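Local coordinates for protein formyltransferase PseJ (Anoxybacillus kamchatkensis G10, PDB 6EDK) that belongs to the formyl transferase family and binds N-{4-[{[(6S)-2-amino-4-oxo-3,4,5,6,7,8-hexahydropteridin-6-yl]methyl}(formyl)amino]benzoyl}-L-glutamic acid in a pocket of its alpha/beta fold, at residues K36-R39 and D40-E43; P80-V83 and E84-Q88; I95-L98 and P99-K102; K187-D190 and K191-Y194; P205-K208 and L209-K212. One frame throughout, in Å; residues are numbered along the deposited sequence.

Interaction 1: K36-R39 and D40-E43; sequences KWLR and DFLE. With SO4 (sulfate ion), chain C.
K36 and D40, one helical turn apart, form a long salt bridge on the outer side of helix 36-43. The lysine chain leaves with CG anti to the backbone N (chi1 -175°), runs extended as far as CE and bends at its last torsion. That bend turns NZ back to the carboxylate, 3.3 Å from D40 OD2, with D40 OD1 almost as near; both bonds are weak. K36 CE also touches D40 OD2, the two chains meeting at a slant.

R39 and E43 make the second i/i+4 salt bridge. R39 swings at chi3 (-77°) to bring NH1 within 3.2 Å of E43 OE2, which it meets on the syn side but well out of the carboxylate plane. The guanidinium and carboxylate planes are steeply turned, 72° apart. NH1 is shared with V49 O, and NE pairs with E34, so three groups fix the rotation of the guanidinium.

On the inner side L38 CD1 rests 4.1 Å from L42 CG. Beneath these pairs runs the regular i/i+4 backbone ladder, from D40 N to K36 O through E43 N to R39 O. At the start of the helix a sulfate ion, probably from the crystallisation liquor, accepts hydrogen bonds from K36 N on O1 at 2.9 Å and from W37 N on O4 at 3.3 Å, while its O3 lies in plane at the edge of the W37 ring.

The helix belongs to the beta-alpha-beta unit of strands 27-31 and 48-52. W37, L38 and L42 pack on helix 147-169, whereas R39, L42 and E43 touch strand 48-52.

Interaction 2: P80-V83 and E84-Q88; sequences PDIV and ERFKQ
I82 and F86 meet one turn apart at the C-terminal end of helix 80-85. I82 CG2 lies 3.9 Å from F86 CD2, and the carbonyl oxygen I82 O sits in the plane of the phenyl ring, at its edge, 3.3 Å from CD2. This ring position follows from F86 chi1 of -73°, which sets CG beside its own backbone N, with CD2 against I82 O.

The carbonyls of the first turn are taken up in order. P80 O accepts E84 N at 2.8 Å and D81 O accepts R85 N at 2.9 Å. I82 O then accepts F86 N at 2.9 Å, with the N-H pointing less directly at the oxygen (143°). The same N-H makes a weak second bond to V83 O, so it is bifurcated where the chain leaves the helix. K87 N is close to V83 O but turned badly for it, and bonds instead to E84 O within its own segment.

Among the side chains, D81 OD2 is paired with K58 in a salt bridge; the backbone N of D81 is bonded to H79 ND1. K87 folds back with its methylene carbons beside V83 O, and NZ comes to 4.0 Å from V83 CG1, a contact with a methyl group and not a polar bond. R85 lays one guanidinium face near F86 CE2.

V83 touches the bound 1YA. Its side chain can offer the ligand only apolar contact, while its carbonyl takes part, through a weak bond, in the end of the helix, the crossover element between strands 68-71 and 90-94.

Interaction 3: I95-L98 and P99-K102; sequences ISYL and PWNK
S96 OG donates to W100 O at 2.7 Å, nearly along the C=O axis, and this bond spans the loop between strands 90-94 and 102-103. The hydroxyl stands between the backbone N and the carbonyl carbon (chi1 86°), the crowded position, and S96 CB rests against N101 CB.

Y97 and W100 run side by side in the same direction. Y97 CD1 is 4.1 Å from W100 CE3, which lies at the edge of the tyrosine ring, while Y97 O lies in the indole plane at its edge. W100 N returns a weak bond to Y97 O at 3.0 Å. Elsewhere in the loop L98 CD2 meets K102 CG at 3.5 Å, the two chains crossing at about a right angle.

The peptide between L98 and P99 is cis, which probably helps the chain to turn here. K102 bends at its last two torsions to set NZ 3.2 Å from P99 O, in the carbonyl plane on a lone pair; NZ has weak bonds to Q179 and G182 as well. A water accepts from Y97 N and lies 3.0 Å from N101 OD1, to which it probably donates.

Farther out, T120 OG1 bonds to both S96 O and L98 N, H94 NE2 to N101 O, and S115 OG to N101 OD1. Buried S96 and N101 thus have several polar partners, so this largely irregular loop is probably held in one shape by its hydrogen bonds as much as by its apolar contacts.

Interaction 4: K187-D190 and K191-Y194; sequences KLKD and KEKY. With 1YA (N-{4-[{[(6S)-2-amino-4-oxo-3,4,5,6,7,8-hexahydropteridin-6-yl]methyl}(formyl)amino]benzoyl}-L-glutamic acid), chain D.
K191 reaches back beside L188 in a run of three successive type I beta turns, each closed by an i/i+3 backbone bond, that follows strand 185-186 at the surface, close to the glutamate end of the bound 1YA. Its CB stands next to the carbonyl group of D190. Chi1 of 63° puts CG between the backbone N and the carbonyl carbon, on the side of the preceding turn, and CG comes to 3.5 Å from L188 O. CD and CE carry the chain on, extended, alongside the leucine. A bend at chi4 then brings NZ to 3.2 Å from L188 O, to which it donates from slightly outside the carbonyl plane; L188 CG and CD1 lie near the same nitrogen. NZ also forms a salt bridge with D105, just ahead of helix 106-112.

The middle turn is closed by E192 N to K189 O, a nearly straight N-H (168°) that comes in above the carbonyl plane. K189 CE passes 4.0 Å from E192 CG, but the charged ends of these two side chains stay apart. In the first turn K187 N donates to D190 OD2, which it meets from above the carboxylate plane, and D190 N returns a bond to K187 O. L188 N donates a hydrogen bond to 1YA O2 at 2.8 Å, and L188 CB lies 3.5 Å from the same oxygen.

Interaction 5: P205-K208 and L209-K212; sequences PVQK and LIGK
Q207 and I210 come together through different first torsions. The glutamine CG is anti to the backbone N (chi1 -152°) and the chain bends at chi2, which brings its amide round to the following turn. In I210, CG1 is anti to the carbonyl carbon (chi1 -70°), and CD1 extends to 3.8 Å from Q207 NE2, with Q207 OE1 at 4.0 Å. The methyl thus packs against the amide group, a van der Waals contact between chains that approach at a slant. I210 CG1 touches V206 O at 3.5 Å.

K212 folds in a different way. Bends at chi2 and chi4 curl its chain over the carbonyl of K208, where CG and CE are both 3.6 Å from K208 O. NZ adds only a weak hydrogen bond to that oxygen, at 3.4 Å.

The backbone beneath is a single turn of helical backbone angles, closed by an i/i+3 bond, that runs into a type II beta turn from L209 to K212. L209 N donates to V206 O at 2.7 Å, arriving well above the carbonyl plane, and the beta turn is closed by K212 N on L209 O at 3.1 Å. G211 has phi of 79°, the positive value expected at the third position of a type II turn.

L209 CB lies 3.3 Å from V206 O, and the side chain is buried, covered by L147 of helix 147-169, L108 of helix 106-112, and the loop residues L197 and L198. V206 packs on F111 and L147, I210 on F111 and Y141. Backbone bonds run from V206 to D145, just before helix 147-169, and from G211 to F111 of helix 106-112.

All five contacts are local and follow one another along the chain, so none nests in or crosses another. Interaction 1 lies along the helix between the first two strands of the mixed sheet; interaction 2 ends the later crossover helix between strands 68-71 and 90-94, the centres of interactions 1 and 2 being 24 Å apart. Interaction 3 then closes the loop leaving strand 90-94, leading into the small parallel pair 102-103 and 185-186. That pair leads on to interaction 4, whose nearest atoms are about 6 Å from interaction 3. Interactions 2 and 4 both border the 1YA pocket. Interaction 5 touches interaction 4, Y194 CE1 lying 3.5 Å from K212 O, and both pack on helix 106-112.

Interaction 1: K36-R39 and D40-E43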
# COMPACT_ATOMS: atom_id res chain seq x y z
N LYS A 36 12.72 1.06 -10.62
CA LYS A 36 14.17 1.05 -10.49
C LYS A 36 14.64 1.85 -9.29
O LYS A 36 15.57 1.43 -8.60
CB LYS A 36 14.82 1.59 -11.77
CG LYS A 36 16.36 1.49 -11.75
CD LYS A 36 17.00 2.26 -12.92
CE LYS A 36 18.51 2.43 -12.72
NZ LYS A 36 19.15 1.19 -12.21
N TRP A 37 14.00 3.01 -9.01
CA TRP A 37 14.47 3.80 -7.89
C TRP A 37 14.39 3.01 -6.59
O TRP A 37 15.21 3.19 -5.69
CB TRP A 37 13.67 5.14 -7.78
CG TRP A 37 12.20 4.93 -7.37
CD1 TRP A 37 11.14 4.84 -8.20
CD2 TRP A 37 11.70 4.82 -6.07
NE1 TRP A 37 10.00 4.61 -7.49
CE2 TRP A 37 10.33 4.60 -6.16
CE3 TRP A 37 12.29 4.80 -4.82
CZ2 TRP A 37 9.53 4.36 -5.03
CZ3 TRP A 37 11.52 4.60 -3.71
CH2 TRP A 37 10.15 4.37 -3.82
N LEU A 38 13.34 2.19 -6.44
CA LEU A 38 13.19 1.42 -5.21
C LEU A 38 14.14 0.22 -5.16
O LEU A 38 14.75 -0.07 -4.11
CB LEU A 38 11.74 0.96 -5.11
CG LEU A 38 11.34 0.15 -3.87
CD1 LEU A 38 11.77 0.79 -2.62
CD2 LEU A 38 9.84 -0.06 -3.91
N ARG A 39 14.29 -0.47 -6.28
CA ARG A 39 15.35 -1.47 -6.38
C ARG A 39 16.68 -0.89 -5.96
O ARG A 39 17.35 -1.43 -5.06
CB ARG A 39 15.39 -2.03 -7.79
CG ARG A 39 16.63 -2.87 -8.09
CD ARG A 39 16.64 -3.28 -9.57
NE ARG A 39 15.72 -4.38 -9.83
CZ ARG A 39 15.99 -5.67 -9.56
NH1 ARG A 39 17.15 -6.01 -8.99
NH2 ARG A 39 15.07 -6.60 -9.83
N ASP A 40 17.06 0.25 -6.56
CA ASP A 40 18.36 0.84 -6.23
C ASP A 40 18.46 1.21 -4.77
O ASP A 40 19.51 1.06 -4.16
CB ASP A 40 18.61 2.10 -7.08
CG ASP A 40 18.91 1.79 -8.50
OD1 ASP A 40 19.29 0.64 -8.81
OD2 ASP A 40 18.77 2.71 -9.33
N PHE A 41 17.39 1.81 -4.20
CA PHE A 41 17.43 2.19 -2.80
C PHE A 41 17.68 0.97 -1.92
O PHE A 41 18.53 0.98 -1.02
CB PHE A 41 16.06 2.88 -2.39
CG PHE A 41 15.93 3.11 -0.90
CD1 PHE A 41 16.50 4.23 -0.31
CD2 PHE A 41 15.19 2.27 -0.11
CE1 PHE A 41 16.40 4.47 1.07
CE2 PHE A 41 15.08 2.49 1.26
CZ PHE A 41 15.66 3.58 1.85
N LEU A 42 16.97 -0.09 -2.20
CA LEU A 42 17.08 -1.28 -1.38
C LEU A 42 18.49 -1.91 -1.54
O LEU A 42 19.08 -2.36 -0.56
CB LEU A 42 16.03 -2.30 -1.79
CG LEU A 42 14.57 -1.92 -1.42
CD1 LEU A 42 13.61 -2.94 -2.03
CD2 LEU A 42 14.45 -1.88 0.06
N GLU A 43 19.00 -1.88 -2.75
CA GLU A 43 20.33 -2.45 -2.99
C GLU A 43 21.43 -1.61 -2.38
O GLU A 43 22.48 -2.15 -2.07
CB GLU A 43 20.56 -2.60 -4.49
CG GLU A 43 19.78 -3.75 -5.09
CD GLU A 43 19.94 -3.87 -6.61
OE1 GLU A 43 20.45 -2.93 -7.26
OE2 GLU A 43 19.51 -4.90 -7.15
S SO4 C . 11.28 3.97 -12.33
O1 SO4 C . 11.41 2.54 -12.69
O2 SO4 C . 11.25 4.77 -13.56
O3 SO4 C . 10.02 4.21 -11.59
O4 SO4 C . 12.42 4.43 -11.50

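Interaction 2: P80-V83 and E84-Q88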
# COMPACT_ATOMS: atom_id res chain seq x y z
N PRO A 80 -2.81 -17.57 1.38
CA PRO A 80 -2.59 -17.62 2.84
C PRO A 80 -1.41 -18.46 3.28
O PRO A 80 -0.77 -18.17 4.32
CB PRO A 80 -3.90 -18.20 3.38
CG PRO A 80 -4.90 -17.97 2.31
CD PRO A 80 -4.17 -17.98 1.01
N ASP A 81 -1.05 -19.48 2.50
CA ASP A 81 0.13 -20.27 2.85
C ASP A 81 1.38 -19.44 2.65
O ASP A 81 2.35 -19.53 3.44
CB ASP A 81 0.15 -21.54 2.01
CG ASP A 81 -1.01 -22.50 2.37
OD1 ASP A 81 -1.56 -22.40 3.48
OD2 ASP A 81 -1.36 -23.34 1.53
N ILE A 82 1.40 -18.58 1.63
CA ILE A 82 2.52 -17.65 1.49
C ILE A 82 2.55 -16.66 2.66
O ILE A 82 3.62 -16.39 3.26
CB ILE A 82 2.41 -16.93 0.14
CG1 ILE A 82 2.47 -17.91 -1.05
CG2 ILE A 82 3.54 -15.96 -0.05
CD1 ILE A 82 2.25 -17.22 -2.40
N VAL A 83 1.36 -16.14 3.03
CA VAL A 83 1.24 -15.23 4.17
C VAL A 83 1.80 -15.87 5.42
O VAL A 83 2.62 -15.25 6.13
CB VAL A 83 -0.23 -14.84 4.35
CG1 VAL A 83 -0.44 -14.12 5.69
CG2 VAL A 83 -0.68 -13.97 3.20
N GLU A 84 1.41 -17.14 5.70
CA GLU A 84 1.92 -17.78 6.91
C GLU A 84 3.41 -18.01 6.83
O GLU A 84 4.14 -17.75 7.78
CB GLU A 84 1.20 -19.11 7.16
CG GLU A 84 1.50 -19.71 8.54
CD GLU A 84 0.92 -18.87 9.69
OE1 GLU A 84 -0.04 -18.09 9.45
OE2 GLU A 84 1.42 -18.99 10.83
N ARG A 85 3.90 -18.46 5.67
CA ARG A 85 5.34 -18.70 5.54
C ARG A 85 6.13 -17.44 5.78
O ARG A 85 7.25 -17.48 6.30
CB ARG A 85 5.63 -19.25 4.14
CG ARG A 85 7.11 -19.35 3.80
CD ARG A 85 7.26 -20.07 2.43
NE ARG A 85 8.64 -20.01 1.96
CZ ARG A 85 9.01 -20.27 0.70
NH1 ARG A 85 8.10 -20.57 -0.22
NH2 ARG A 85 10.28 -20.18 0.36
N PHE A 86 5.58 -16.28 5.40
CA PHE A 86 6.32 -15.04 5.54
C PHE A 86 5.79 -14.15 6.66
O PHE A 86 6.04 -12.94 6.64
CB PHE A 86 6.32 -14.29 4.19
CG PHE A 86 7.23 -14.93 3.16
CD1 PHE A 86 8.57 -14.64 3.15
CD2 PHE A 86 6.73 -15.85 2.24
CE1 PHE A 86 9.42 -15.25 2.22
CE2 PHE A 86 7.55 -16.46 1.34
CZ PHE A 86 8.90 -16.17 1.33
N LYS A 87 5.13 -14.73 7.67
CA LYS A 87 4.74 -13.97 8.85
C LYS A 87 5.88 -13.08 9.32
O LYS A 87 7.03 -13.53 9.46
CB LYS A 87 4.33 -14.88 10.01
CG LYS A 87 2.87 -15.36 9.93
CD LYS A 87 1.86 -14.20 9.74
CE LYS A 87 0.48 -14.54 10.32
NZ LYS A 87 -0.65 -13.79 9.68
N GLN A 88 5.56 -11.80 9.54
CA GLN A 88 6.48 -10.78 10.04
C GLN A 88 7.65 -10.55 9.07
O GLN A 88 8.65 -9.90 9.41
CB GLN A 88 6.96 -11.09 11.47
CG GLN A 88 5.77 -11.17 12.52
CD GLN A 88 5.05 -9.82 12.76
OE1 GLN A 88 3.90 -9.59 12.31
NE2 GLN A 88 5.72 -8.92 13.49

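Interaction 3: I95-L98 and P99-K102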
# COMPACT_ATOMS: atom_id res chain seq x y z
N ILE A 95 -2.09 3.28 0.02
CA ILE A 95 -2.30 4.73 0.10
C ILE A 95 -3.67 5.08 0.67
O ILE A 95 -4.39 5.93 0.11
CB ILE A 95 -2.02 5.41 -1.22
CG1 ILE A 95 -2.82 4.83 -2.38
CG2 ILE A 95 -0.49 5.40 -1.52
CD1 ILE A 95 -2.87 5.77 -3.60
N SER A 96 -4.00 4.49 1.80
CA SER A 96 -5.07 4.99 2.64
C SER A 96 -4.59 5.05 4.08
O SER A 96 -3.56 4.50 4.47
CB SER A 96 -6.34 4.12 2.50
OG SER A 96 -6.19 3.06 3.43
N TYR A 97 -5.34 5.76 4.90
CA TYR A 97 -5.17 5.82 6.34
C TYR A 97 -5.97 4.65 6.91
O TYR A 97 -7.13 4.78 7.25
CB TYR A 97 -5.61 7.16 6.90
CG TYR A 97 -5.00 7.42 8.28
CD1 TYR A 97 -5.50 6.83 9.36
CD2 TYR A 97 -3.84 8.23 8.41
CE1 TYR A 97 -4.92 7.02 10.62
CE2 TYR A 97 -3.24 8.42 9.66
CZ TYR A 97 -3.82 7.80 10.76
OH TYR A 97 -3.24 7.94 12.00
N LEU A 98 -5.37 3.47 6.98
CA LEU A 98 -6.14 2.32 7.47
C LEU A 98 -6.53 2.58 8.94
O LEU A 98 -5.73 3.15 9.73
CB LEU A 98 -5.30 1.04 7.37
CG LEU A 98 -5.09 0.58 5.92
CD1 LEU A 98 -4.01 -0.49 5.82
CD2 LEU A 98 -6.33 0.11 5.21
N PRO A 99 -7.68 2.04 9.40
CA PRO A 99 -8.54 1.09 8.69
C PRO A 99 -9.50 1.61 7.64
O PRO A 99 -10.25 0.81 7.08
CB PRO A 99 -9.36 0.47 9.85
CG PRO A 99 -9.54 1.66 10.79
CD PRO A 99 -8.20 2.35 10.75
N TRP A 100 -9.48 2.91 7.34
CA TRP A 100 -10.37 3.44 6.31
C TRP A 100 -9.84 3.09 4.93
O TRP A 100 -8.62 3.04 4.71
CB TRP A 100 -10.54 4.98 6.47
CG TRP A 100 -11.27 5.32 7.71
CD1 TRP A 100 -12.64 5.38 7.85
CD2 TRP A 100 -10.72 5.58 9.00
NE1 TRP A 100 -12.95 5.66 9.15
CE2 TRP A 100 -11.79 5.79 9.88
CE3 TRP A 100 -9.40 5.66 9.49
CZ2 TRP A 100 -11.62 6.06 11.24
CZ3 TRP A 100 -9.21 5.94 10.83
CH2 TRP A 100 -10.30 6.13 11.70
N ASN A 101 -10.74 2.81 4.01
CA ASN A 101 -10.40 2.62 2.60
C ASN A 101 -9.43 1.49 2.37
O ASN A 101 -8.51 1.59 1.56
CB ASN A 101 -9.91 3.93 1.98
CG ASN A 101 -10.85 5.08 2.30
OD1 ASN A 101 -10.48 6.13 2.90
ND2 ASN A 101 -12.10 4.88 1.95
N LYS A 102 -9.68 0.36 3.04
CA LYS A 102 -9.16 -0.91 2.55
C LYS A 102 -9.66 -1.17 1.14
O LYS A 102 -10.70 -0.69 0.71
CB LYS A 102 -9.57 -2.07 3.48
CG LYS A 102 -9.11 -2.05 4.88
CD LYS A 102 -9.86 -3.12 5.71
CE LYS A 102 -10.93 -2.49 6.60
NZ LYS A 102 -10.32 -2.21 7.99
O HOH W 1 -7.69 7.17 3.49

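Interaction 4: K187-D190 and K191-Y194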
# COMPACT_ATOMS: atom_id res chain seq x y z
N LYS A 187 -14.44 -2.55 -3.20
CA LYS A 187 -14.03 -3.29 -4.38
C LYS A 187 -13.95 -2.34 -5.57
O LYS A 187 -14.54 -1.24 -5.56
CB LYS A 187 -15.03 -4.41 -4.75
CG LYS A 187 -15.40 -5.37 -3.66
CD LYS A 187 -16.82 -5.94 -3.90
CE LYS A 187 -16.94 -7.42 -3.54
NZ LYS A 187 -16.54 -7.79 -2.14
N LEU A 188 -13.27 -2.79 -6.62
CA LEU A 188 -13.09 -1.92 -7.79
C LEU A 188 -14.41 -1.49 -8.39
O LEU A 188 -14.54 -0.36 -8.86
CB LEU A 188 -12.23 -2.65 -8.83
CG LEU A 188 -11.44 -1.77 -9.79
CD1 LEU A 188 -10.31 -1.04 -9.08
CD2 LEU A 188 -10.89 -2.61 -10.95
N LYS A 189 -15.43 -2.35 -8.34
CA LYS A 189 -16.68 -2.03 -9.00
C LYS A 189 -17.54 -1.04 -8.23
O LYS A 189 -18.44 -0.46 -8.83
CB LYS A 189 -17.45 -3.33 -9.25
CG LYS A 189 -16.92 -4.16 -10.46
CD LYS A 189 -17.40 -3.60 -11.83
CE LYS A 189 -18.91 -3.34 -11.86
NZ LYS A 189 -19.50 -3.34 -13.22
N ASP A 190 -17.25 -0.79 -6.94
CA ASP A 190 -18.11 0.04 -6.12
C ASP A 190 -18.19 1.47 -6.60
O ASP A 190 -19.19 2.14 -6.31
CB ASP A 190 -17.62 -0.01 -4.66
CG ASP A 190 -17.77 -1.39 -4.05
OD1 ASP A 190 -18.43 -2.23 -4.67
OD2 ASP A 190 -17.24 -1.64 -2.95
N LYS A 191 -17.19 1.96 -7.34
CA LYS A 191 -17.21 3.35 -7.78
C LYS A 191 -18.11 3.61 -9.00
O LYS A 191 -18.35 4.80 -9.34
CB LYS A 191 -15.78 3.80 -8.11
CG LYS A 191 -15.09 3.09 -9.22
CD LYS A 191 -13.80 3.84 -9.61
CE LYS A 191 -12.93 3.10 -10.63
NZ LYS A 191 -12.53 1.76 -10.15
N GLU A 192 -18.67 2.58 -9.63
CA GLU A 192 -19.39 2.79 -10.90
C GLU A 192 -20.51 3.81 -10.78
O GLU A 192 -20.67 4.67 -11.65
CB GLU A 192 -19.94 1.45 -11.40
CG GLU A 192 -18.90 0.62 -12.15
CD GLU A 192 -18.52 1.24 -13.49
OE1 GLU A 192 -19.42 1.48 -14.35
OE2 GLU A 192 -17.31 1.50 -13.68
N LYS A 193 -21.31 3.75 -9.73
CA LYS A 193 -22.42 4.70 -9.67
C LYS A 193 -21.98 6.13 -9.42
O LYS A 193 -22.83 7.03 -9.42
CB LYS A 193 -23.43 4.28 -8.60
CG LYS A 193 -22.85 4.08 -7.22
CD LYS A 193 -23.58 2.98 -6.47
CE LYS A 193 -25.02 3.38 -6.15
NZ LYS A 193 -25.08 4.61 -5.30
N TYR A 194 -20.68 6.38 -9.23
CA TYR A 194 -20.19 7.73 -8.98
C TYR A 194 -19.35 8.27 -10.12
O TYR A 194 -19.04 9.47 -10.12
CB TYR A 194 -19.39 7.74 -7.67
CG TYR A 194 -20.23 7.38 -6.47
CD1 TYR A 194 -21.13 8.30 -5.94
CD2 TYR A 194 -20.15 6.14 -5.87
CE1 TYR A 194 -21.91 7.99 -4.83
CE2 TYR A 194 -20.94 5.83 -4.75
CZ TYR A 194 -21.81 6.75 -4.26
OH TYR A 194 -22.60 6.47 -3.17
N1 1YA D . -2.66 -10.01 -0.42
C2 1YA D . -3.04 -10.31 0.98
NA2 1YA D . -3.31 -11.68 1.39
N3 1YA D . -3.13 -9.25 2.05
C4 1YA D . -2.91 -7.83 1.72
O4 1YA D . -3.01 -7.03 2.62
C4A 1YA D . -2.54 -7.54 0.31
N5 1YA D . -2.24 -6.24 -0.03
C6 1YA D . -2.34 -5.95 -1.56
C7 1YA D . -1.76 -6.88 -2.37
N8 1YA D . -2.04 -8.39 -2.04
C8A 1YA D . -2.38 -8.64 -0.77
C9 1YA D . -3.86 -5.83 -1.82
N10 1YA D . -4.17 -5.43 -3.21
C11 1YA D . -7.41 -7.32 -5.17
C12 1YA D . -6.15 -7.42 -5.73
C13 1YA D . -5.08 -6.82 -5.08
C14 1YA D . -5.29 -6.12 -3.91
C15 1YA D . -6.56 -6.01 -3.37
C16 1YA D . -7.63 -6.61 -4.00
C17 1YA D . -8.65 -7.96 -5.86
N 1YA D . -9.82 -7.05 -5.95
CA 1YA D . -11.11 -7.43 -6.57
CB 1YA D . -11.82 -8.51 -5.72
CG 1YA D . -11.32 -8.55 -4.27
CD 1YA D . -12.26 -9.33 -3.34
OE1 1YA D . -12.11 -9.28 -2.08
OE2 1YA D . -13.20 -10.02 -3.83
CT 1YA D . -11.99 -6.16 -6.73
O2 1YA D . -11.60 -5.03 -6.30
O1 1YA D . -13.10 -6.23 -7.29
C18 1YA D . -3.48 -4.35 -3.89
O5 1YA D . -2.60 -3.77 -3.36
O 1YA D . -8.62 -9.06 -6.29

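Interaction 5: P205-K208 and L209-K212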
# COMPACT_ATOMS: atom_id res chain seq x y z
N PRO A 205 -11.83 18.24 -9.85
CA PRO A 205 -11.64 18.84 -8.51
C PRO A 205 -12.27 17.96 -7.44
O PRO A 205 -13.36 17.40 -7.64
CB PRO A 205 -12.33 20.20 -8.63
CG PRO A 205 -12.33 20.48 -10.11
CD PRO A 205 -12.49 19.20 -10.78
N VAL A 206 -11.56 17.79 -6.32
CA VAL A 206 -12.10 16.91 -5.29
C VAL A 206 -13.28 17.57 -4.58
O VAL A 206 -14.15 16.87 -4.05
CB VAL A 206 -10.99 16.49 -4.27
CG1 VAL A 206 -9.86 15.70 -4.99
CG2 VAL A 206 -10.41 17.63 -3.56
N GLN A 207 -13.33 18.90 -4.56
CA GLN A 207 -14.44 19.61 -3.90
C GLN A 207 -15.78 19.08 -4.40
O GLN A 207 -16.70 18.89 -3.61
CB GLN A 207 -14.30 21.12 -4.15
CG GLN A 207 -14.89 22.04 -3.08
CD GLN A 207 -14.42 21.71 -1.66
OE1 GLN A 207 -13.20 21.70 -1.35
NE2 GLN A 207 -15.38 21.44 -0.77
N LYS A 208 -15.88 18.76 -5.70
CA LYS A 208 -17.10 18.22 -6.29
C LYS A 208 -17.48 16.85 -5.75
O LYS A 208 -18.63 16.41 -5.95
CB LYS A 208 -16.92 18.08 -7.82
CG LYS A 208 -16.62 19.39 -8.50
CD LYS A 208 -16.64 19.25 -10.03
CE LYS A 208 -16.47 20.62 -10.68
NZ LYS A 208 -16.07 20.54 -12.12
N LEU A 209 -16.55 16.15 -5.07
CA LEU A 209 -16.71 14.77 -4.71
C LEU A 209 -17.00 14.57 -3.23
O LEU A 209 -17.50 13.51 -2.85
CB LEU A 209 -15.44 13.99 -5.08
CG LEU A 209 -14.94 14.19 -6.49
CD1 LEU A 209 -13.74 13.26 -6.82
CD2 LEU A 209 -16.06 13.91 -7.48
N ILE A 210 -16.71 15.57 -2.41
CA ILE A 210 -16.67 15.36 -0.96
C ILE A 210 -18.06 15.05 -0.48
O ILE A 210 -19.00 15.82 -0.71
CB ILE A 210 -16.09 16.57 -0.24
CG1 ILE A 210 -14.59 16.68 -0.55
CG2 ILE A 210 -16.36 16.44 1.27
CD1 ILE A 210 -14.00 17.95 -0.13
N GLY A 211 -18.20 13.90 0.18
CA GLY A 211 -19.43 13.46 0.80
C GLY A 211 -20.45 12.87 -0.14
O GLY A 211 -21.54 12.52 0.32
N LYS A 212 -20.16 12.80 -1.44
CA LYS A 212 -21.20 12.44 -2.40
C LYS A 212 -21.70 11.03 -2.21
O LYS A 212 -22.76 10.69 -2.70
CB LYS A 212 -20.69 12.61 -3.83
CG LYS A 212 -20.69 14.04 -4.27
CD LYS A 212 -22.13 14.51 -4.55
CE LYS A 212 -22.15 15.86 -5.26
NZ LYS A 212 -21.58 16.98 -4.45